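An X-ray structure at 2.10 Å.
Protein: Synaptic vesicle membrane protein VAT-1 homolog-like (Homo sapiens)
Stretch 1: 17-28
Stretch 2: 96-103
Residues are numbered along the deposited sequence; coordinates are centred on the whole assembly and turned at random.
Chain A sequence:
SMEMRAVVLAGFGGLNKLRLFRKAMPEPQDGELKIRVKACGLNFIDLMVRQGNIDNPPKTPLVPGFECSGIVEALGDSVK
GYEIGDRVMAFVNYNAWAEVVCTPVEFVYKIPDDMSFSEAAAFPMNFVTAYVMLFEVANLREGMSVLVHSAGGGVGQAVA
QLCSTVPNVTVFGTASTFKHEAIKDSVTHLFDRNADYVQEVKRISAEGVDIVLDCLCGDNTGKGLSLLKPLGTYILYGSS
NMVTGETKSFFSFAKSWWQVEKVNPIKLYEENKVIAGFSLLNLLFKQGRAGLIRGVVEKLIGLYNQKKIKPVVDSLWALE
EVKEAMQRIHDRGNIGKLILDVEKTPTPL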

ATOM      1  N   LYS A  17      20.544 -17.094  30.657  1.00 66.02           N
ATOM      2  CA  LYS A  17      20.316 -18.345  29.942  1.00 66.70           C
ATOM      3  C   LYS A  17      21.234 -18.516  28.716  1.00 63.16           C
ATOM      4  O   LYS A  17      21.221 -19.585  28.093  1.00 52.91           O
ATOM      5  CB  LYS A  17      18.857 -18.424  29.495  1.00 71.02           C
ATOM      6  CG  LYS A  17      17.846 -18.351  30.619  1.00 81.32           C
ATOM      7  CD  LYS A  17      17.737 -19.684  31.336  1.00 97.45           C
ATOM      8  CE  LYS A  17      16.652 -19.671  32.392  1.00 95.55           C
ATOM      9  NZ  LYS A  17      16.435 -21.010  32.971  1.00 75.21           N
ATOM     10  N   LEU A  18      21.988 -17.468  28.360  1.00 57.12           N
ATOM     11  CA  LEU A  18      22.946 -17.516  27.240  1.00 56.32           C
ATOM     12  C   LEU A  18      24.367 -17.910  27.697  1.00 53.14           C
ATOM     13  O   LEU A  18      24.931 -17.349  28.641  1.00 56.21           O
ATOM     14  CB  LEU A  18      23.019 -16.164  26.495  1.00 47.94           C
ATOM     15  CG  LEU A  18      21.855 -15.705  25.613  1.00 51.93           C
ATOM     16  CD1 LEU A  18      21.959 -14.230  25.303  1.00 60.65           C
ATOM     17  CD2 LEU A  18      21.709 -16.537  24.304  1.00 48.10           C
ATOM     18  N   ARG A  19      24.953 -18.883  27.006  1.00 58.55           N
ATOM     19  CA  ARG A  19      26.275 -19.397  27.378  1.00 56.88           C
ATOM     20  C   ARG A  19      27.070 -19.799  26.125  1.00 59.80           C
ATOM     21  O   ARG A  19      26.486 -20.009  25.063  1.00 60.16           O
ATOM     22  CB  ARG A  19      26.065 -20.608  28.305  1.00 66.84           C
ATOM     23  CG  ARG A  19      25.320 -20.333  29.630  1.00 81.42           C
ATOM     24  CD  ARG A  19      24.728 -21.592  30.301  1.00 98.76           C
ATOM     25  NE  ARG A  19      25.722 -22.573  30.762  1.00 79.44           N
ATOM     26  CZ  ARG A  19      26.358 -22.556  31.938  1.00103.70           C
ATOM     27  NH1 ARG A  19      26.134 -21.612  32.848  1.00145.36           N
ATOM     28  NH2 ARG A  19      27.236 -23.512  32.213  1.00108.50           N
ATOM     29  N   LEU A  20      28.392 -19.909  26.242  1.00 63.71           N
ATOM     30  CA  LEU A  20      29.202 -20.425  25.139  1.00 70.20           C
ATOM     31  C   LEU A  20      29.392 -21.933  25.296  1.00 70.88           C
ATOM     32  O   LEU A  20      29.494 -22.435  26.418  1.00 65.71           O
ATOM     33  CB  LEU A  20      30.552 -19.717  25.068  1.00 65.30           C
ATOM     34  CG  LEU A  20      30.457 -18.383  24.325  1.00 80.83           C
ATOM     35  CD1 LEU A  20      31.585 -17.457  24.770  1.00 66.08           C
ATOM     36  CD2 LEU A  20      30.464 -18.620  22.794  1.00 60.23           C
ATOM     37  N   PHE A  21      29.424 -22.645  24.172  1.00 52.92           N
ATOM     38  CA  PHE A  21      29.600 -24.089  24.169  1.00 52.58           C
ATOM     39  C   PHE A  21      30.072 -24.654  22.859  1.00 56.90           C
ATOM     40  O   PHE A  21      30.139 -23.959  21.863  1.00 54.70           O
ATOM     41  CB  PHE A  21      28.262 -24.696  24.525  1.00 72.20           C
ATOM     42  CG  PHE A  21      27.957 -24.539  25.966  1.00120.65           C
ATOM     43  CD1 PHE A  21      28.891 -24.937  26.917  1.00135.48           C
ATOM     44  CD2 PHE A  21      26.811 -23.907  26.387  1.00148.15           C
ATOM     45  CE1 PHE A  21      28.659 -24.745  28.245  1.00115.04           C
ATOM     46  CE2 PHE A  21      26.579 -23.716  27.734  1.00 92.77           C
ATOM     47  CZ  PHE A  21      27.508 -24.137  28.658  1.00 97.52           C
ATOM     48  N   ARG A  22      30.411 -25.931  22.867  1.00 48.45           N
ATOM     49  CA  ARG A  22      30.951 -26.562  21.681  1.00 58.46           C
ATOM     50  C   ARG A  22      29.881 -27.347  21.007  1.00 47.58           C
ATOM     51  O   ARG A  22      29.005 -27.858  21.669  1.00 62.04           O
ATOM     52  CB  ARG A  22      32.100 -27.475  22.047  1.00 60.47           C
ATOM     53  CG  ARG A  22      33.312 -26.687  22.522  1.00 65.88           C
ATOM     54  CD  ARG A  22      34.332 -26.541  21.391  1.00 66.54           C
ATOM     55  NE  ARG A  22      35.427 -25.657  21.774  1.00 68.36           N
ATOM     56  CZ  ARG A  22      36.206 -25.040  20.897  1.00 59.14           C
ATOM     57  NH1 ARG A  22      36.018 -25.208  19.585  1.00 56.81           N
ATOM     58  NH2 ARG A  22      37.165 -24.240  21.337  1.00 64.35           N
ATOM     59  N   LYS A  23      29.960 -27.444  19.688  1.00 58.91           N
ATOM     60  CA  LYS A  23      28.924 -28.066  18.910  1.00 64.26           C
ATOM     61  C   LYS A  23      29.484 -28.805  17.700  1.00 73.29           C
ATOM     62  O   LYS A  23      30.534 -28.429  17.184  1.00 56.73           O
ATOM     63  CB  LYS A  23      27.995 -26.951  18.464  1.00 80.41           C
ATOM     64  CG  LYS A  23      26.778 -27.349  17.679  1.00 75.62           C
ATOM     65  CD  LYS A  23      25.724 -26.239  17.698  1.00 73.39           C
ATOM     66  CE  LYS A  23      24.359 -26.724  17.243  1.00 85.89           C
ATOM     67  NZ  LYS A  23      24.457 -27.627  16.065  1.00 66.90           N
ATOM     68  N   ALA A  24      28.787 -29.852  17.258  1.00 61.69           N
ATOM     69  CA  ALA A  24      29.104 -30.515  15.993  1.00 78.19           C
ATOM     70  C   ALA A  24      29.072 -29.495  14.849  1.00 62.94           C
ATOM     71  O   ALA A  24      28.111 -28.760  14.692  1.00 53.27           O
ATOM     72  CB  ALA A  24      28.087 -31.649  15.713  1.00 60.63           C
ATOM     73  N   MET A  25      30.120 -29.470  14.040  1.00 67.45           N
ATOM     74  CA  MET A  25      30.119 -28.625  12.874  1.00 70.50           C
ATOM     75  C   MET A  25      29.074 -29.183  11.881  1.00 71.08           C
ATOM     76  O   MET A  25      29.093 -30.363  11.586  1.00 76.17           O
ATOM     77  CB  MET A  25      31.492 -28.630  12.225  1.00 66.50           C
ATOM     78  CG  MET A  25      31.690 -27.462  11.294  1.00 69.73           C
ATOM     79  SD  MET A  25      33.382 -27.394  10.731  1.00 71.72           S
ATOM     80  CE  MET A  25      34.156 -26.955  12.296  1.00 56.17           C
ATOM     81  N   PRO A  26      28.152 -28.347  11.380  1.00 65.68           N
ATOM     82  CA  PRO A  26      27.224 -28.876  10.380  1.00 58.72           C
ATOM     83  C   PRO A  26      27.902 -29.039   9.007  1.00 64.68           C
ATOM     84  O   PRO A  26      28.944 -28.441   8.762  1.00 68.66           O
ATOM     85  CB  PRO A  26      26.125 -27.818  10.335  1.00 59.10           C
ATOM     86  CG  PRO A  26      26.825 -26.549  10.689  1.00 72.01           C
ATOM     87  CD  PRO A  26      27.906 -26.925  11.670  1.00 70.75           C
ATOM     88  N   GLU A  27      27.340 -29.886   8.151  1.00 74.64           N
ATOM     89  CA  GLU A  27      27.823 -30.038   6.783  1.00 68.10           C
ATOM     90  C   GLU A  27      26.681 -29.703   5.834  1.00 55.05           C
ATOM     91  O   GLU A  27      25.515 -29.896   6.170  1.00 68.66           O
ATOM     92  CB  GLU A  27      28.363 -31.466   6.521  1.00 76.43           C
ATOM     93  CG  GLU A  27      29.705 -31.795   7.208  1.00 65.82           C
ATOM     94  CD  GLU A  27      30.867 -30.891   6.751  1.00 84.62           C
ATOM     95  OE1 GLU A  27      30.898 -30.464   5.578  1.00 75.28           O
ATOM     96  OE2 GLU A  27      31.767 -30.605   7.569  1.00100.78           O
ATOM     97  N   PRO A  28      27.005 -29.176   4.640  1.00 66.79           N
ATOM     98  CA  PRO A  28      25.985 -28.676   3.723  1.00 71.90           C
ATOM     99  C   PRO A  28      25.196 -29.787   3.028  1.00 76.34           C
ATOM    100  O   PRO A  28      25.781 -30.674   2.428  1.00 97.03           O
ATOM    101  CB  PRO A  28      26.804 -27.866   2.701  1.00 67.58           C
ATOM    102  CG  PRO A  28      28.119 -28.513   2.694  1.00 66.42           C
ATOM    103  CD  PRO A  28      28.359 -28.901   4.137  1.00 67.59           C
ATOM    104  N   ALA A  96      22.848 -18.729  13.508  1.00 42.02           N
ATOM    105  CA  ALA A  96      23.859 -17.803  13.023  1.00 45.62           C
ATOM    106  C   ALA A  96      24.979 -17.536  14.037  1.00 50.41           C
ATOM    107  O   ALA A  96      26.089 -17.262  13.616  1.00 40.09           O
ATOM    108  CB  ALA A  96      23.225 -16.487  12.589  1.00 38.74           C
ATOM    109  N   TRP A  97      24.713 -17.605  15.343  1.00 41.05           N
ATOM    110  CA  TRP A  97      25.742 -17.283  16.338  1.00 51.35           C
ATOM    111  C   TRP A  97      26.719 -18.426  16.637  1.00 57.88           C
ATOM    112  O   TRP A  97      26.816 -18.894  17.768  1.00 48.02           O
ATOM    113  CB  TRP A  97      25.118 -16.791  17.652  1.00 38.87           C
ATOM    114  CG  TRP A  97      24.314 -15.539  17.493  1.00 42.33           C
ATOM    115  CD1 TRP A  97      24.224 -14.748  16.369  1.00 45.65           C
ATOM    116  CD2 TRP A  97      23.555 -14.867  18.506  1.00 44.07           C
ATOM    117  NE1 TRP A  97      23.424 -13.661  16.619  1.00 43.68           N
ATOM    118  CE2 TRP A  97      22.984 -13.716  17.909  1.00 38.62           C
ATOM    119  CE3 TRP A  97      23.246 -15.163  19.841  1.00 54.92           C
ATOM    120  CZ2 TRP A  97      22.149 -12.839  18.607  1.00 41.36           C
ATOM    121  CZ3 TRP A  97      22.432 -14.305  20.534  1.00 45.34           C
ATOM    122  CH2 TRP A  97      21.878 -13.153  19.911  1.00 44.77           C
ATOM    123  N   ALA A  98      27.483 -18.811  15.626  1.00 54.29           N
ATOM    124  CA  ALA A  98      28.412 -19.933  15.698  1.00 56.85           C
ATOM    125  C   ALA A  98      29.538 -19.672  14.701  1.00 49.52           C
ATOM    126  O   ALA A  98      29.417 -18.819  13.806  1.00 43.69           O
ATOM    127  CB  ALA A  98      27.701 -21.258  15.384  1.00 42.34           C
ATOM    128  N   GLU A  99      30.640 -20.383  14.873  1.00 42.82           N
ATOM    129  CA  GLU A  99      31.783 -20.261  13.991  1.00 50.09           C
ATOM    130  C   GLU A  99      31.495 -20.737  12.578  1.00 42.15           C
ATOM    131  O   GLU A  99      32.150 -20.286  11.634  1.00 47.46           O
ATOM    132  CB  GLU A  99      32.996 -21.018  14.587  1.00 57.52           C
ATOM    133  CG  GLU A  99      33.563 -20.304  15.807  1.00 55.82           C
ATOM    134  CD  GLU A  99      34.722 -21.020  16.496  1.00 55.23           C
ATOM    135  OE1 GLU A  99      34.686 -22.266  16.638  1.00 51.63           O
ATOM    136  OE2 GLU A  99      35.654 -20.308  16.926  1.00 70.84           O
ATOM    137  N   VAL A 100      30.563 -21.682  12.433  1.00 44.81           N
ATOM    138  CA  VAL A 100      30.180 -22.226  11.125  1.00 43.26           C
ATOM    139  C   VAL A 100      28.669 -22.406  11.027  1.00 51.92           C
ATOM    140  O   VAL A 100      27.992 -22.767  12.012  1.00 49.25           O
ATOM    141  CB  VAL A 100      30.883 -23.613  10.833  1.00 51.14           C
ATOM    142  CG1 VAL A 100      30.526 -24.135   9.466  1.00 44.37           C
ATOM    143  CG2 VAL A 100      32.422 -23.514  10.943  1.00 48.83           C
ATOM    144  N   VAL A 101      28.167 -22.127   9.823  1.00 52.72           N
ATOM    145  CA  VAL A 101      26.749 -22.077   9.497  1.00 52.93           C
ATOM    146  C   VAL A 101      26.524 -22.735   8.140  1.00 44.60           C
ATOM    147  O   VAL A 101      27.258 -22.480   7.185  1.00 47.93           O
ATOM    148  CB  VAL A 101      26.251 -20.568   9.465  1.00 55.49           C
ATOM    149  CG1 VAL A 101      25.120 -20.361   8.515  1.00 51.49           C
ATOM    150  CG2 VAL A 101      25.851 -20.093  10.880  1.00 52.52           C
ATOM    151  N   CYS A 102      25.485 -23.545   8.039  1.00 44.50           N
ATOM    152  CA  CYS A 102      25.004 -24.024   6.761  1.00 46.55           C
ATOM    153  C   CYS A 102      23.627 -23.406   6.515  1.00 52.28           C
ATOM    154  O   CYS A 102      22.823 -23.285   7.439  1.00 56.72           O
ATOM    155  CB  CYS A 102      24.945 -25.563   6.745  1.00 64.77           C
ATOM    156  SG  CYS A 102      26.609 -26.355   6.615  1.00 66.12           S
ATOM    157  N   THR A 103      23.368 -22.979   5.278  1.00 52.04           N
ATOM    158  CA  THR A 103      22.074 -22.359   4.928  1.00 50.13           C
ATOM    159  C   THR A 103      21.781 -22.533   3.424  1.00 46.63           C
ATOM    160  O   THR A 103      22.722 -22.556   2.601  1.00 50.11           O
ATOM    161  CB  THR A 103      22.050 -20.825   5.321  1.00 56.46           C
ATOM    162  OG1 THR A 103      20.694 -20.331   5.402  1.00 47.71           O
ATOM    163  CG2 THR A 103      22.877 -19.992   4.336  1.00 42.18           C
TER

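Residues 17-28 and 96-103 meet through van der Waals packing and one loose pairing of charges; no hydrogen bond crosses between them, and together they bury 348 Å². The most heavily covered residue is Cys102, on the strand of the second stretch, which loses more area to its partner than any other residue here. Its CA-to-CB bond points toward the first stretch, and with chi1 in the m well the sulfur lies against the Pro26-Pro28 segment. Cys102 SG is 3.4 Å from the backbone C of Glu27 and 3.5 Å from N of Pro28, so it rests on the peptide link between these two residues; O of Pro26 lies 3.8 Å from the same SG. The proline rings complete the setting, with CB of Pro26 and CD of Pro28 each 4.0 Å from Cys102 SG. A small, polarizable thiol suits such close packing against backbone. Pro28 N carries no hydrogen, so that peptide link has no N-H to offer; no hydrogen bond crosses here, and SG makes a packing contact. Glu27 contributes mainly backbone: its CA-to-CB bond points away, and its carboxylate is engaged elsewhere in the structure.

Apolar packing continues at Val100, two residues earlier on the same strand and, like Cys102, directed toward the first stretch; Val101 between them points away, consistent with the alternation of an extended strand. Val100 CB is 4.0 Å from CG of Met25, whose chain leaves sideways with chi1 and chi2 both t, and Val100 CG1 is 4.4 Å from CD of Pro26. The buried, branched valine thus meets a flexible thioether chain and a rigid ring, while Pro26 CD also comes within 4.2 Å of the backbone O of Val100. A separate, lighter contact joins the strand of the first stretch to Trp97: CD2 of Leu18 lies 4.4 Å from CZ3 of Trp97, near the ring plane, so the leucine meets the edge of the indole. Both side chains set out toward the opposite stretch, and Trp97 is buried.

Charge enters at Arg22 and Glu99. The arginine starts away from the second stretch, but its end comes nearer, as does that of Glu99, which starts sideways. NH1 of Arg22 is 4.4 Å from OE1 of Glu99, beyond salt-bridge range, and the oxygen lies well out of the guanidinium plane, with no N-H directed at it. The attraction is therefore electrostatic only; Arg22 is exposed and Glu99 partly exposed, positions that suit charged ends, and both atoms have hydrogen-bond partners elsewhere in the structure.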